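Local coordinates for protein phosphatase (Mycoplasma pneumoniae M129, PDB 1T71) that probably hydrolyses phosphate esters at a di-iron centre, perhaps acting as a 2',3'-cyclic-nucleotide phosphodiesterase, at residues His183-Ser188 with Ser213-Asn218; Ala17-Ile22 with Glu43-Gly48; Pro219-Arg224 with His233-Lys238. All coordinates share one frame; numbering follows the deposited sequence.

Overall arrangement
Contacts 1 and 2 meet at the di-iron centre, whereas contact 3 lies further out. Contact 2 is the buried one: an arginine of helix 15-23 bonds to the loop after strand 37-41, which supplies two iron ligands. Contact 1, partly buried, joins the histidine loop after strand 178-182 to a beta turn by apolar and ring-edge packing. Its His-185 touches Asn-44 of contact 2 beside the metals. The centre of contact 3 is about 22 Å from the centre of the chain, away from the metal site, and the contact rests on one glutamine packed against backbone. Contacts 1 and 3 are joined by probable backbone hydrogen bonds, Asn-218 N to Glu-235 O and Ser-237 N to Gly-216 O.

Contact 1 of 3, residues His183-Ser188 with Ser213-Asn218; sequences HTHVPS and SVIGAN. With FE (Fe (III) ion), chain C.
Two loops without regular structure approach most closely at His-185 and Ile-215, whose CA atoms are 5.7 Å apart, the latter lying in a type I' beta turn from Val-214 to Ala-217. As modelled, the imidazole of His-185 presents its CD2 edge to this turn: Ile-215 O lies near the ring plane, 2.9 Å from His-185 CD2. The methyl CG2 of Ile-215, anti to its own backbone N, leans on the same corner and comes within 3.1 Å of His-185 CD2. The other branch of the isoleucine runs out along the histidine loop, where its end, CD1, meets Val-186 CG2 at 3.5 Å and also touches the carbonyl O of Thr-184. These two aliphatic side chains cross at roughly a right angle. Within the turn, Ser-213 OG accepts a bond from Gly-216 N, an ST motif that spans Ile-215. Thr-184 directs its hydroxyl elsewhere, to Asp-203. His-183, two residues before the ring that carries the packing, takes no part in it and binds one iron through ND1 at 2.2 Å; Glu-43 and Asn-71 are further ligands of that ion. His-185 serves the second iron, next to Asp-12 and Asn-44. The turn thus backs a histidine of the His-X-His sequence that supplies ligands to both metals in the dinuclear centre of calcineurin-like phosphoesterases.

Contact 2 of 3, residues Ala17-Ile22 with Glu43-Gly48; sequences AGRNII and ENTTHG. With FE (Fe (III) ion), chain B; FE (Fe (III) ion), chain C.
Arg-19 of helix 15-23 reaches Thr-45 in the metal-binding loop that follows strand 37-41, part of the dinuclear site of the calcineurin-like fold. An unusual chi1 (-115°) and a bend at chi3 (-79°) together carry the guanidinium to the loop, although its CB does not point there. NH2 of Arg-19 donates to the carbonyl O of Thr-45 over 3.0 Å, and the bond is fairly straight, with an N-H...O angle of 160°. The oxygen sits at the guanidinium edge, close to its plane, whereas the donor is tilted from the carbonyl plane. Beside this bond, Thr-45 CG2 packs against Arg-19 NE at 3.6 Å, the two side chains crossing nearly at right angles. The threonine hydroxyl is turned elsewhere and bonds to Ala-42 O. Residues of helix 53-62, including His-55 and Phe-58, also pack on the arginine, so the polar bond lies in buried surroundings. Just upstream in the loop are the metal ligands. Glu-43 bridges the two irons through a single oxygen, OE1, which is 2.2 Å from each, while its OE2 accepts from His-72 N, the backbone of the likely proton donor. Asn-44 binds one of these irons through its side-chain amide, together with Asp-12. A water at the guanidinium edge accepts from Arg-19 NH2 and also from His-47 N, the latter at 3.0 Å, and stands over the face of the His-47 ring.

Contact 3 of 3, residues Pro219-Arg224 with His233-Lys238; sequences PEQSIR and HFEVSK
Gln-221 points from the first turn of helix 219-226 toward His-233 and Glu-235, and its folded side chain makes nearly all of the helix's share of the contact. CG lies anti to the carbonyl carbon (chi1 -64°), and a bend at chi2 (58°) brings the amide end near Glu-235 CB. The elbow of that bend does the closest touching: Gln-221 CG is 2.9 Å from His-233 O, a tight approach, to be read with caution since His-233 is poorly ordered. That histidine meets the glutamine most closely through this backbone oxygen, not through its ring. Further along, the amide end comes up to the base of Glu-235. From there the glutamate side chain leaves in an extended course with CG anti to its backbone N, so the two side chains pass each other obliquely and their amide and carboxylate planes stand 71° apart. Phe-234, between the two residues that meet the glutamine, sends its CB away from the helix, and its side chain packs on Tyr-14. Glu-235 O receives a probable hydrogen bond from the backbone N of Asn-218, the residue at the N-cap of the helix. The segment 233-238 therefore runs past the start of helix 219-226 as the chain returns, through a loop, toward strand 241-249, which lies between strands 6-10 and 259-267 in its sheet.

Contact 1 of 3, residues His183-Ser188 with Ser213-Asn218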
loop_
_atom_site.group_PDB
_atom_site.type_symbol
_atom_site.label_atom_id
_atom_site.label_comp_id
_atom_site.label_asym_id
_atom_site.label_seq_id
_atom_site.Cartn_x
_atom_site.Cartn_y
_atom_site.Cartn_z
ATOM N N HIS A 183 -3.763 -3.948 2.389
ATOM C CA HIS A 183 -5.004 -4.606 1.944
ATOM C C HIS A 183 -6.186 -4.619 2.917
ATOM O O HIS A 183 -7.328 -4.608 2.466
ATOM C CB HIS A 183 -4.729 -6.047 1.464
ATOM C CG HIS A 183 -5.955 -6.797 1.030
ATOM N ND1 HIS A 183 -6.641 -6.504 -0.130
ATOM C CD2 HIS A 183 -6.621 -7.826 1.609
ATOM C CE1 HIS A 183 -7.677 -7.317 -0.248
ATOM N NE2 HIS A 183 -7.689 -8.128 0.796
ATOM N N THR A 184 -5.946 -4.624 4.232
ATOM C CA THR A 184 -7.131 -4.639 5.133
ATOM C C THR A 184 -7.726 -3.255 5.435
ATOM O O THR A 184 -8.806 -3.161 6.021
ATOM C CB THR A 184 -6.792 -5.370 6.475
ATOM O OG1 THR A 184 -5.826 -4.618 7.218
ATOM C CG2 THR A 184 -6.235 -6.770 6.191
ATOM N N HIS A 185 -7.033 -2.189 5.041
ATOM C CA HIS A 185 -7.528 -0.820 5.244
ATOM C C HIS A 185 -7.653 -0.357 6.695
ATOM O O HIS A 185 -8.376 0.601 6.983
ATOM C CB HIS A 185 -8.897 -0.647 4.582
ATOM C CG HIS A 185 -8.864 -0.662 3.087
ATOM N ND1 HIS A 185 -7.763 -1.072 2.365
ATOM C CD2 HIS A 185 -9.811 -0.336 2.173
ATOM C CE1 HIS A 185 -8.033 -0.992 1.076
ATOM N NE2 HIS A 185 -9.268 -0.550 0.932
ATOM N N VAL A 186 -6.975 -1.043 7.605
ATOM C CA VAL A 186 -7.002 -0.686 9.016
ATOM C C VAL A 186 -5.574 -0.812 9.515
ATOM O O VAL A 186 -4.985 -1.888 9.461
ATOM C CB VAL A 186 -7.913 -1.641 9.830
ATOM C CG1 VAL A 186 -7.731 -1.395 11.327
ATOM C CG2 VAL A 186 -9.380 -1.430 9.427
ATOM N N PRO A 187 -4.989 0.290 10.000
ATOM C CA PRO A 187 -3.612 0.200 10.485
ATOM C C PRO A 187 -3.505 -0.649 11.751
ATOM O O PRO A 187 -4.418 -0.662 12.574
ATOM C CB PRO A 187 -3.241 1.659 10.731
ATOM C CG PRO A 187 -4.535 2.238 11.224
ATOM C CD PRO A 187 -5.581 1.604 10.304
ATOM N N SER A 188 -2.403 -1.378 11.887
ATOM C CA SER A 188 -2.185 -2.198 13.074
ATOM C C SER A 188 -1.218 -1.410 13.951
ATOM O O SER A 188 -0.496 -0.549 13.448
ATOM C CB SER A 188 -1.583 -3.558 12.698
ATOM O OG SER A 188 -0.392 -3.409 11.945
ATOM N N SER A 213 -17.436 5.439 7.292
ATOM C CA SER A 213 -17.393 4.598 6.102
ATOM C C SER A 213 -16.955 3.212 6.555
ATOM O O SER A 213 -16.455 3.050 7.670
ATOM C CB SER A 213 -16.375 5.138 5.094
ATOM O OG SER A 213 -15.064 4.678 5.388
ATOM N N VAL A 214 -17.143 2.213 5.702
ATOM C CA VAL A 214 -16.728 0.859 6.045
ATOM C C VAL A 214 -15.530 0.499 5.180
ATOM O O VAL A 214 -15.683 0.087 4.026
ATOM C CB VAL A 214 -17.863 -0.176 5.803
ATOM C CG1 VAL A 214 -17.347 -1.597 6.000
ATOM C CG2 VAL A 214 -19.012 0.087 6.755
ATOM N N ILE A 215 -14.332 0.696 5.720
ATOM C CA ILE A 215 -13.138 0.346 4.970
ATOM C C ILE A 215 -13.087 1.144 3.661
ATOM O O ILE A 215 -12.467 0.729 2.690
ATOM C CB ILE A 215 -13.148 -1.196 4.718
ATOM C CG1 ILE A 215 -12.911 -1.912 6.042
ATOM C CG2 ILE A 215 -12.088 -1.624 3.757
ATOM C CD1 ILE A 215 -11.628 -1.489 6.720
ATOM N N GLY A 216 -13.744 2.303 3.656
ATOM C CA GLY A 216 -13.760 3.155 2.476
ATOM C C GLY A 216 -15.088 3.213 1.729
ATOM O O GLY A 216 -15.338 4.151 0.963
ATOM N N ALA A 217 -15.944 2.220 1.949
ATOM C CA ALA A 217 -17.239 2.162 1.272
ATOM C C ALA A 217 -18.394 2.729 2.100
ATOM O O ALA A 217 -18.319 2.806 3.328
ATOM C CB ALA A 217 -17.551 0.713 0.877
ATOM N N ASN A 218 -19.459 3.127 1.413
ATOM C CA ASN A 218 -20.641 3.656 2.074
ATOM C C ASN A 218 -21.191 2.542 2.957
ATOM O O ASN A 218 -21.323 1.402 2.515
ATOM C CB ASN A 218 -21.683 4.066 1.034
ATOM C CG ASN A 218 -23.044 4.321 1.646
ATOM O OD1 ASN A 218 -23.189 5.126 2.567
ATOM N ND2 ASN A 218 -24.055 3.634 1.132
HETATM FE FE FE C . -6.661 -4.893 -1.637
#

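Contact 2 of 3, residues Ala17-Ile22 with Glu43-Gly48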
loop_
_atom_site.group_PDB
_atom_site.type_symbol
_atom_site.label_atom_id
_atom_site.label_comp_id
_atom_site.label_asym_id
_atom_site.label_seq_id
_atom_site.Cartn_x
_atom_site.Cartn_y
_atom_site.Cartn_z
ATOM N N ALA A 17 -11.344 11.082 -1.491
ATOM C CA ALA A 17 -10.974 11.408 -0.122
ATOM C C ALA A 17 -9.502 11.096 0.138
ATOM O O ALA A 17 -8.798 11.877 0.775
ATOM C CB ALA A 17 -11.848 10.645 0.854
ATOM N N GLY A 18 -9.037 9.955 -0.353
ATOM C CA GLY A 18 -7.649 9.601 -0.138
ATOM C C GLY A 18 -6.747 10.543 -0.910
ATOM O O GLY A 18 -5.740 11.027 -0.393
ATOM N N ARG A 19 -7.119 10.803 -2.156
ATOM C CA ARG A 19 -6.345 11.687 -3.018
ATOM C C ARG A 19 -6.181 13.061 -2.384
ATOM O O ARG A 19 -5.077 13.598 -2.330
ATOM C CB ARG A 19 -7.026 11.816 -4.387
ATOM C CG ARG A 19 -6.208 11.235 -5.531
ATOM C CD ARG A 19 -6.939 11.336 -6.866
ATOM N NE ARG A 19 -7.947 10.291 -6.986
ATOM C CZ ARG A 19 -9.252 10.504 -7.079
ATOM N NH1 ARG A 19 -9.732 11.737 -7.071
ATOM N NH2 ARG A 19 -10.076 9.472 -7.172
ATOM N N ASN A 20 -7.283 13.617 -1.890
ATOM C CA ASN A 20 -7.260 14.938 -1.275
ATOM C C ASN A 20 -6.480 15.074 0.025
ATOM O O ASN A 20 -5.763 16.057 0.215
ATOM C CB ASN A 20 -8.690 15.436 -1.067
ATOM C CG ASN A 20 -9.340 15.868 -2.363
ATOM O OD1 ASN A 20 -10.565 15.934 -2.468
ATOM N ND2 ASN A 20 -8.516 16.176 -3.364
ATOM N N ILE A 21 -6.603 14.109 0.930
ATOM C CA ILE A 21 -5.876 14.245 2.181
ATOM C C ILE A 21 -4.369 14.098 1.952
ATOM O O ILE A 21 -3.569 14.617 2.727
ATOM C CB ILE A 21 -6.371 13.232 3.247
ATOM C CG1 ILE A 21 -5.767 13.590 4.608
ATOM C CG2 ILE A 21 -6.011 11.802 2.841
ATOM C CD1 ILE A 21 -6.373 12.820 5.773
ATOM N N ILE A 22 -3.984 13.406 0.882
ATOM C CA ILE A 22 -2.568 13.238 0.578
ATOM C C ILE A 22 -2.016 14.525 -0.041
ATOM O O ILE A 22 -0.901 14.952 0.266
ATOM C CB ILE A 22 -2.328 12.060 -0.397
ATOM C CG1 ILE A 22 -2.535 10.732 0.337
ATOM C CG2 ILE A 22 -0.923 12.146 -0.988
ATOM C CD1 ILE A 22 -2.271 9.512 -0.509
ATOM N N GLU A 43 -3.675 1.140 -5.125
ATOM C CA GLU A 43 -4.621 0.189 -5.698
ATOM C C GLU A 43 -6.111 0.538 -5.672
ATOM O O GLU A 43 -6.887 -0.083 -6.397
ATOM C CB GLU A 43 -4.429 -1.189 -5.061
ATOM C CG GLU A 43 -5.162 -1.371 -3.752
ATOM C CD GLU A 43 -5.821 -2.729 -3.658
ATOM O OE1 GLU A 43 -6.581 -2.939 -2.699
ATOM O OE2 GLU A 43 -5.582 -3.582 -4.546
ATOM N N ASN A 44 -6.519 1.497 -4.841
ATOM C CA ASN A 44 -7.934 1.890 -4.752
ATOM C C ASN A 44 -8.166 3.344 -5.173
ATOM O O ASN A 44 -9.239 3.898 -4.947
ATOM C CB ASN A 44 -8.437 1.725 -3.314
ATOM C CG ASN A 44 -8.492 0.272 -2.869
ATOM O OD1 ASN A 44 -9.366 -0.485 -3.289
ATOM N ND2 ASN A 44 -7.555 -0.122 -2.024
ATOM N N THR A 45 -7.162 3.959 -5.787
ATOM C CA THR A 45 -7.253 5.357 -6.172
ATOM C C THR A 45 -8.477 5.821 -6.963
ATOM O O THR A 45 -9.190 6.723 -6.520
ATOM C CB THR A 45 -5.987 5.792 -6.936
ATOM O OG1 THR A 45 -4.832 5.568 -6.117
ATOM C CG2 THR A 45 -6.067 7.274 -7.287
ATOM N N THR A 46 -8.723 5.216 -8.121
ATOM C CA THR A 46 -9.834 5.615 -8.984
ATOM C C THR A 46 -11.163 4.904 -8.697
ATOM O O THR A 46 -11.329 3.718 -8.989
ATOM C CB THR A 46 -9.433 5.397 -10.449
ATOM O OG1 THR A 46 -8.196 6.084 -10.694
ATOM C CG2 THR A 46 -10.512 5.919 -11.400
ATOM N N HIS A 47 -12.111 5.653 -8.138
ATOM C CA HIS A 47 -13.423 5.116 -7.774
ATOM C C HIS A 47 -13.316 3.866 -6.896
ATOM O O HIS A 47 -14.131 2.944 -6.989
ATOM C CB HIS A 47 -14.253 4.821 -9.028
ATOM C CG HIS A 47 -14.607 6.049 -9.809
ATOM N ND1 HIS A 47 -13.953 6.412 -10.967
ATOM C CD2 HIS A 47 -15.506 7.029 -9.562
ATOM C CE1 HIS A 47 -14.432 7.565 -11.399
ATOM N NE2 HIS A 47 -15.375 7.961 -10.564
ATOM N N GLY A 48 -12.297 3.849 -6.039
ATOM C CA GLY A 48 -12.101 2.735 -5.130
ATOM C C GLY A 48 -11.389 1.529 -5.712
ATOM O O GLY A 48 -11.102 0.578 -4.980
HETATM FE FE FE B . -7.062 -1.840 -0.884
HETATM FE FE FE C . -6.661 -4.893 -1.637
HETATM O O HOH W 1 -12.316 8.632 -7.912
#

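Contact 3 of 3, residues Pro219-Arg224 with His233-Lys238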
loop_
_atom_site.group_PDB
_atom_site.type_symbol
_atom_site.label_atom_id
_atom_site.label_comp_id
_atom_site.label_asym_id
_atom_site.label_seq_id
_atom_site.Cartn_x
_atom_site.Cartn_y
_atom_site.Cartn_z
ATOM N N PRO A 219 -21.514 2.858 4.220
ATOM C CA PRO A 219 -22.046 1.863 5.159
ATOM C C PRO A 219 -23.346 1.167 4.756
ATOM O O PRO A 219 -23.535 -0.012 5.055
ATOM C CB PRO A 219 -22.201 2.659 6.454
ATOM C CG PRO A 219 -21.093 3.676 6.353
ATOM C CD PRO A 219 -21.223 4.126 4.914
ATOM N N GLU A 220 -24.239 1.880 4.075
ATOM C CA GLU A 220 -25.515 1.290 3.692
ATOM C C GLU A 220 -25.436 -0.062 2.989
ATOM O O GLU A 220 -26.021 -1.038 3.462
ATOM C CB GLU A 220 -26.338 2.251 2.830
ATOM C CG GLU A 220 -27.735 1.695 2.553
ATOM C CD GLU A 220 -28.625 2.640 1.773
ATOM O OE1 GLU A 220 -28.296 2.945 0.605
ATOM O OE2 GLU A 220 -29.658 3.077 2.328
ATOM N N GLN A 221 -24.729 -0.129 1.866
ATOM C CA GLN A 221 -24.618 -1.389 1.132
ATOM C C GLN A 221 -23.937 -2.447 1.987
ATOM O O GLN A 221 -24.298 -3.619 1.941
ATOM C CB GLN A 221 -23.818 -1.204 -0.162
ATOM C CG GLN A 221 -24.455 -0.286 -1.196
ATOM C CD GLN A 221 -24.708 1.116 -0.674
ATOM O OE1 GLN A 221 -25.716 1.372 -0.018
ATOM N NE2 GLN A 221 -23.788 2.028 -0.958
ATOM N N SER A 222 -22.948 -2.025 2.765
ATOM C CA SER A 222 -22.204 -2.932 3.624
ATOM C C SER A 222 -23.090 -3.590 4.685
ATOM O O SER A 222 -23.083 -4.815 4.830
ATOM C CB SER A 222 -21.046 -2.179 4.290
ATOM O OG SER A 222 -20.290 -3.036 5.129
ATOM N N ILE A 223 -23.849 -2.789 5.430
ATOM C CA ILE A 223 -24.729 -3.343 6.457
ATOM C C ILE A 223 -25.739 -4.313 5.835
ATOM O O ILE A 223 -26.022 -5.372 6.396
ATOM C CB ILE A 223 -25.499 -2.233 7.221
ATOM C CG1 ILE A 223 -24.616 -1.613 8.312
ATOM C CG2 ILE A 223 -26.734 -2.823 7.890
ATOM C CD1 ILE A 223 -23.424 -0.863 7.818
ATOM N N ARG A 224 -26.281 -3.946 4.678
ATOM C CA ARG A 224 -27.245 -4.793 3.981
ATOM C C ARG A 224 -26.621 -6.138 3.627
ATOM O O ARG A 224 -27.250 -7.188 3.766
ATOM C CB ARG A 224 -27.725 -4.103 2.706
ATOM C CG ARG A 224 -28.859 -3.131 2.926
ATOM C CD ARG A 224 -30.108 -3.874 3.380
ATOM N NE ARG A 224 -31.252 -2.979 3.523
ATOM C CZ ARG A 224 -32.459 -3.365 3.926
ATOM N NH1 ARG A 224 -32.686 -4.638 4.227
ATOM N NH2 ARG A 224 -33.437 -2.474 4.037
ATOM N N HIS A 233 -24.522 -3.050 -5.431
ATOM C CA HIS A 233 -23.282 -2.350 -5.776
ATOM C C HIS A 233 -22.638 -1.579 -4.622
ATOM O O HIS A 233 -23.331 -0.922 -3.844
ATOM C CB HIS A 233 -23.574 -1.355 -6.893
ATOM C CG HIS A 233 -24.516 -0.264 -6.482
ATOM N ND1 HIS A 233 -25.804 -0.515 -6.055
ATOM C CD2 HIS A 233 -24.342 1.076 -6.384
ATOM C CE1 HIS A 233 -26.382 0.623 -5.711
ATOM N NE2 HIS A 233 -25.517 1.604 -5.901
ATOM N N PHE A 234 -21.313 -1.642 -4.519
ATOM C CA PHE A 234 -20.618 -0.905 -3.468
ATOM C C PHE A 234 -20.505 0.534 -3.975
ATOM O O PHE A 234 -20.538 0.778 -5.182
ATOM C CB PHE A 234 -19.213 -1.469 -3.224
ATOM C CG PHE A 234 -18.126 -0.735 -3.968
ATOM C CD1 PHE A 234 -17.978 -0.883 -5.343
ATOM C CD2 PHE A 234 -17.267 0.126 -3.290
ATOM C CE1 PHE A 234 -16.988 -0.182 -6.034
ATOM C CE2 PHE A 234 -16.276 0.831 -3.970
ATOM C CZ PHE A 234 -16.135 0.677 -5.343
ATOM N N GLU A 235 -20.356 1.482 -3.059
ATOM C CA GLU A 235 -20.248 2.883 -3.437
ATOM C C GLU A 235 -19.126 3.533 -2.634
ATOM O O GLU A 235 -18.968 3.244 -1.449
ATOM C CB GLU A 235 -21.574 3.580 -3.150
ATOM C CG GLU A 235 -21.745 4.933 -3.801
ATOM C CD GLU A 235 -23.123 5.521 -3.531
ATOM O OE1 GLU A 235 -23.359 6.007 -2.401
ATOM O OE2 GLU A 235 -23.976 5.484 -4.446
ATOM N N VAL A 236 -18.339 4.390 -3.278
ATOM C CA VAL A 236 -17.251 5.079 -2.591
ATOM C C VAL A 236 -17.824 6.080 -1.583
ATOM O O VAL A 236 -18.742 6.835 -1.904
ATOM C CB VAL A 236 -16.345 5.848 -3.584
ATOM C CG1 VAL A 236 -15.312 6.661 -2.816
ATOM C CG2 VAL A 236 -15.652 4.878 -4.533
ATOM N N SER A 237 -17.281 6.084 -0.367
ATOM C CA SER A 237 -17.747 7.001 0.674
ATOM C C SER A 237 -17.130 8.392 0.532
ATOM O O SER A 237 -15.979 8.528 0.114
ATOM C CB SER A 237 -17.411 6.445 2.059
ATOM O OG SER A 237 -17.554 7.439 3.058
ATOM N N LYS A 238 -17.903 9.418 0.881
ATOM C CA LYS A 238 -17.436 10.799 0.814
ATOM C C LYS A 238 -17.377 11.335 2.238
ATOM O O LYS A 238 -17.238 12.538 2.458
ATOM C CB LYS A 238 -18.411 11.660 0.005
ATOM C CG LYS A 238 -18.638 11.198 -1.423
ATOM C CD LYS A 238 -19.871 11.875 -2.021
ATOM C CE LYS A 238 -20.263 11.242 -3.349
ATOM N NZ LYS A 238 -21.627 11.661 -3.786
#